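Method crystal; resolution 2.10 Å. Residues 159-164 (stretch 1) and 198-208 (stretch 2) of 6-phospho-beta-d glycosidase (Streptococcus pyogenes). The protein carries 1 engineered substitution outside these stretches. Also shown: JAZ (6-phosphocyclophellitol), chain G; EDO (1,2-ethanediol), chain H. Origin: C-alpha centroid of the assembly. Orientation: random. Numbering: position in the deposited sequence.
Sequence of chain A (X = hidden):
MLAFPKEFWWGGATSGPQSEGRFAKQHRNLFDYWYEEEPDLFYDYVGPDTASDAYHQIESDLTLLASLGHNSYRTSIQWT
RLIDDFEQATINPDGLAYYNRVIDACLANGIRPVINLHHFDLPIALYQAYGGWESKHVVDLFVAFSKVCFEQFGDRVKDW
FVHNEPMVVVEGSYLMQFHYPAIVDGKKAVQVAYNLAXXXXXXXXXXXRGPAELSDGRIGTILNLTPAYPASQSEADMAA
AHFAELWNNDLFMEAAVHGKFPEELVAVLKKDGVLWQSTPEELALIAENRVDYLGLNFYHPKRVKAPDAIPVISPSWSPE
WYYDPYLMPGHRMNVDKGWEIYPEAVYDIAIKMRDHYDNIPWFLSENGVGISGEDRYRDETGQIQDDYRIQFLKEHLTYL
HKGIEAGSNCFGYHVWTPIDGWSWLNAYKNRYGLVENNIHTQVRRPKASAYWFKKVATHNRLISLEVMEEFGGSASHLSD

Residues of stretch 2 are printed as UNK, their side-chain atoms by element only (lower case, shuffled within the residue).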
# COMPACT_ATOMS: atom_id res chain seq x y z
N ASP A 159 15.68 3.82 -1.23
CA ASP A 159 14.67 2.86 -0.83
C ASP A 159 13.41 3.11 -1.63
O ASP A 159 12.70 4.08 -1.37
CB ASP A 159 14.37 2.99 0.64
CG ASP A 159 15.53 2.52 1.51
OD1 ASP A 159 15.73 1.29 1.71
OD2 ASP A 159 16.19 3.44 2.03
N TRP A 160 13.15 2.23 -2.58
CA TRP A 160 12.17 2.46 -3.59
C TRP A 160 11.14 1.29 -3.61
O TRP A 160 11.51 0.14 -3.42
CB TRP A 160 12.86 2.52 -4.94
CG TRP A 160 13.71 3.69 -5.18
CD1 TRP A 160 15.08 3.75 -5.05
CD2 TRP A 160 13.29 4.98 -5.60
NE1 TRP A 160 15.54 5.01 -5.38
CE2 TRP A 160 14.46 5.78 -5.75
CE3 TRP A 160 12.06 5.56 -5.87
CZ2 TRP A 160 14.41 7.11 -6.15
CZ3 TRP A 160 12.03 6.89 -6.29
CH2 TRP A 160 13.19 7.65 -6.40
N PHE A 161 9.90 1.62 -3.93
CA PHE A 161 8.83 0.65 -4.07
C PHE A 161 8.00 0.96 -5.30
O PHE A 161 7.70 2.10 -5.58
CB PHE A 161 8.03 0.60 -2.76
CG PHE A 161 8.79 -0.04 -1.64
CD1 PHE A 161 8.83 -1.41 -1.50
CD2 PHE A 161 9.53 0.73 -0.78
CE1 PHE A 161 9.60 -2.02 -0.51
CE2 PHE A 161 10.30 0.14 0.24
CZ PHE A 161 10.34 -1.22 0.37
N VAL A 162 7.64 -0.06 -6.07
CA VAL A 162 7.03 0.20 -7.36
C VAL A 162 5.51 0.48 -7.22
O VAL A 162 5.02 1.45 -7.78
CB VAL A 162 7.28 -0.93 -8.40
CG1 VAL A 162 6.61 -0.53 -9.74
CG2 VAL A 162 8.77 -1.13 -8.68
N HIS A 163 4.78 -0.37 -6.48
CA HIS A 163 3.37 -0.17 -6.23
C HIS A 163 3.06 -0.35 -4.75
O HIS A 163 3.76 -1.08 -4.02
CB HIS A 163 2.52 -1.25 -6.92
CG HIS A 163 2.77 -1.45 -8.38
ND1 HIS A 163 2.38 -0.53 -9.32
CD2 HIS A 163 3.25 -2.49 -9.07
CE1 HIS A 163 2.65 -0.98 -10.53
NE2 HIS A 163 3.20 -2.16 -10.40
N ASN A 164 1.98 0.28 -4.32
CA ASN A 164 1.25 -0.15 -3.15
C ASN A 164 0.08 -1.03 -3.57
O ASN A 164 -0.80 -0.58 -4.32
CB ASN A 164 0.71 1.06 -2.41
CG ASN A 164 -0.12 0.66 -1.21
OD1 ASN A 164 0.41 0.39 -0.13
ND2 ASN A 164 -1.42 0.61 -1.40
N UNK A 198 4.29 -7.22 -14.54
CA UNK A 198 5.22 -6.91 -15.60
C UNK A 198 5.80 -5.50 -15.41
O UNK A 198 7.01 -5.32 -15.59
c UNK A 198 5.48 -6.57 -18.17
c UNK A 198 6.66 -7.50 -18.34
c UNK A 198 4.66 -6.55 -19.44
c UNK A 198 4.58 -7.00 -16.98
N UNK A 199 4.97 -4.53 -15.07
CA UNK A 199 5.46 -3.20 -14.72
C UNK A 199 6.43 -3.19 -13.56
O UNK A 199 7.38 -2.46 -13.57
c UNK A 199 4.30 -2.27 -14.42
N UNK A 200 6.19 -4.02 -12.57
CA UNK A 200 7.08 -4.17 -11.42
C UNK A 200 8.50 -4.58 -11.91
O UNK A 200 9.51 -3.95 -11.55
c UNK A 200 6.56 -5.17 -10.43
c UNK A 200 7.47 -5.23 -9.17
o UNK A 200 5.24 -4.82 -9.98
N UNK A 201 8.54 -5.59 -12.76
CA UNK A 201 9.79 -6.13 -13.28
C UNK A 201 10.51 -5.16 -14.22
O UNK A 201 11.72 -5.02 -14.13
c UNK A 201 9.54 -7.45 -13.99
N UNK A 202 9.76 -4.44 -15.06
CA UNK A 202 10.33 -3.43 -15.89
C UNK A 202 10.87 -2.21 -15.14
O UNK A 202 11.89 -1.63 -15.54
c UNK A 202 9.35 -2.99 -16.97
c UNK A 202 9.41 -3.35 -20.25
c UNK A 202 8.36 -3.62 -19.20
c UNK A 202 9.09 -4.11 -17.96
n UNK A 202 8.80 -2.79 -21.46
N UNK A 203 10.21 -1.81 -14.06
CA UNK A 203 10.70 -0.69 -13.27
C UNK A 203 11.97 -1.13 -12.54
O UNK A 203 12.95 -0.35 -12.45
c UNK A 203 9.62 -0.13 -12.29
c UNK A 203 10.25 0.87 -11.35
c UNK A 203 8.56 0.58 -13.15
N UNK A 204 11.96 -2.34 -12.04
CA UNK A 204 13.15 -2.91 -11.41
C UNK A 204 14.31 -2.98 -12.37
O UNK A 204 15.41 -2.58 -12.02
c UNK A 204 14.15 -5.00 -10.40
c UNK A 204 12.86 -4.27 -10.76
c UNK A 204 11.96 -4.07 -9.52
c UNK A 204 11.40 -5.39 -8.97
N UNK A 205 14.07 -3.40 -13.61
CA UNK A 205 15.12 -3.40 -14.60
C UNK A 205 15.65 -1.98 -14.74
O UNK A 205 16.86 -1.79 -14.78
c UNK A 205 15.72 -4.02 -17.07
c UNK A 205 14.67 -3.93 -15.94
c UNK A 205 15.10 -4.57 -18.33
o UNK A 205 15.49 -5.63 -18.83
n UNK A 205 14.05 -3.93 -18.79
N UNK A 206 14.75 -1.00 -14.86
CA UNK A 206 15.15 0.37 -15.16
C UNK A 206 15.98 0.93 -14.01
O UNK A 206 16.95 1.64 -14.25
c UNK A 206 13.95 1.27 -15.47
N UNK A 207 15.64 0.54 -12.77
CA UNK A 207 16.32 1.05 -11.62
C UNK A 207 17.78 0.56 -11.69
O UNK A 207 18.72 1.34 -11.45
c UNK A 207 17.98 1.95 -6.94
o UNK A 207 18.65 2.52 -5.91
c UNK A 207 15.65 0.58 -10.30
c UNK A 207 17.19 0.12 -8.29
c UNK A 207 16.49 2.36 -8.78
c UNK A 207 17.22 2.83 -7.70
c UNK A 207 17.95 0.58 -7.21
c UNK A 207 16.44 1.03 -9.08
N UNK A 208 17.93 -0.74 -11.98
CA UNK A 208 19.25 -1.40 -11.93
C UNK A 208 20.21 -1.04 -13.06
O UNK A 208 21.41 -1.04 -12.85
c UNK A 208 18.36 -4.65 -10.27
c UNK A 208 19.11 -2.88 -11.77
n UNK A 208 17.81 -5.03 -8.98
n UNK A 208 16.80 -6.96 -9.78
n UNK A 208 16.58 -6.39 -7.59
c UNK A 208 18.46 -3.19 -10.45
c UNK A 208 17.05 -6.12 -8.79
C2 JAZ G . -5.58 3.34 3.19
C3 JAZ G . -4.19 3.19 2.54
C4 JAZ G . -3.95 1.74 2.13
C5 JAZ G . -4.05 0.77 3.30
C6 JAZ G . -5.35 0.97 4.04
C7 JAZ G . -5.60 2.43 4.42
C8 JAZ G . -6.83 2.60 5.29
O9 JAZ G . -7.96 2.19 4.52
P10 JAZ G . -9.37 2.88 4.78
O11 JAZ G . -10.26 2.24 3.78
O12 JAZ G . -9.25 4.34 4.83
O13 JAZ G . -9.74 2.51 6.15
O14 JAZ G . -6.43 0.43 3.27
O15 JAZ G . -5.79 4.68 3.64
O16 JAZ G . -4.19 4.00 1.39
O17 JAZ G . -2.68 1.62 1.50
C1 EDO H . 18.95 1.32 2.17
O1 EDO H . 17.97 0.33 2.46
C2 EDO H . 19.92 0.84 1.14
O2 EDO H . 19.31 -0.28 0.55
O HOH W 1 18.52 5.04 -5.71

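Position 198 carries four carbons, forked at the second, and its CA-to-CB bond points away from stretch 1, whose atoms it does not reach. A fork at the second carbon is the mark of leucine: Leu198, an apolar side chain buried against other parts of the protein.

Position 199 has a single side-chain carbon, pointing toward stretch 1; this CB lies 4.2 Å from NE2 of His163, near the plane of the imidazole and at its edge. One carbon makes it alanine, Ala199. The backbone O of Ala199 lies 4.4 Å from CG1 of Val162, at the limit of contact; the one-carbon side chain takes up little room beside the histidine.

At position 200 the first carbon bears one oxygen and one carbon, and the oxygen sits 3.2 Å from CD2 of His163. That branching identifies Thr200. Its OG1 meets the imidazole at the ring edge, 3.4 Å from NE2 of His163, while its CA lies 4.0 Å from CG1 of Val162. Threonine suits a place between a polar ring and a valine because it offers both a hydroxyl and a methyl; the methyl CG2 is 4.3 Å from CG2 of Val162.

Position 201, again one carbon, points away and makes no contact: Ala201, its small apolar side chain suited to a buried place. Position 202 extends four carbons in a row to a terminal nitrogen, out of reach of stretch 1. This is Lys202, partly exposed, with its amino group hydrogen-bonded elsewhere in the structure.

Position 203 shows a first carbon carrying two more, one of which comes within 3.6 Å of CG2 of Val162. It is Val203, and the near atom is CG1. Its CA-to-CB bond points toward stretch 1, and the compact branched side chain gives an apolar surface to Val162, at the corner of the chain.

Position 204 has four carbons forked at the first, one arm two carbons long. Its CA-to-CB bond runs sideways, yet the inner carbon of the long arm reaches to 4.4 Å from CG2 of Val162. This is Ile204, the carbon being CG1, a slight addition to the apolar patch.

Position 205 has three carbons, the third bearing oxygen and nitrogen, and lies out of reach. It is Gln205, partly exposed, as suits an amide. Position 206 has one carbon and no contact: Ala206, buried, where one methyl needs little room.

Position 207 bears one carbon, then a six-carbon ring with an oxygen. A ring carbon lies 3.5 Å from CD1 of Trp160, the ring planes inclined at 52°. This is Tyr207, the carbon being CE1. A water hydrogen-bonds to both NE1 of Trp160 (3.0 Å) and OH of Tyr207 (2.5 Å), so the phenol adds a polar link to the aromatic contact.

Position 208 has three carbons, a nitrogen, and a carbon with two more nitrogens, out of reach of stretch 1: Arg208, touching a crystal neighbour, its charged guanidinium suited to an exposed place.

The contact works by recurrence along the helix: positions 199, 200, 203, 204 and 207 make it, with 199, 203 and 207 pointing toward stretch 1 and 200 and 204 running sideways. Val162 is the hub, covered more than any other residue of stretch 1, with the histidine edge and the tryptophan–tyrosine pair flanking it. Packing dominates, supplemented by the water bridge.

Stretch 2, residues 198-208: LATAKVIQAYR
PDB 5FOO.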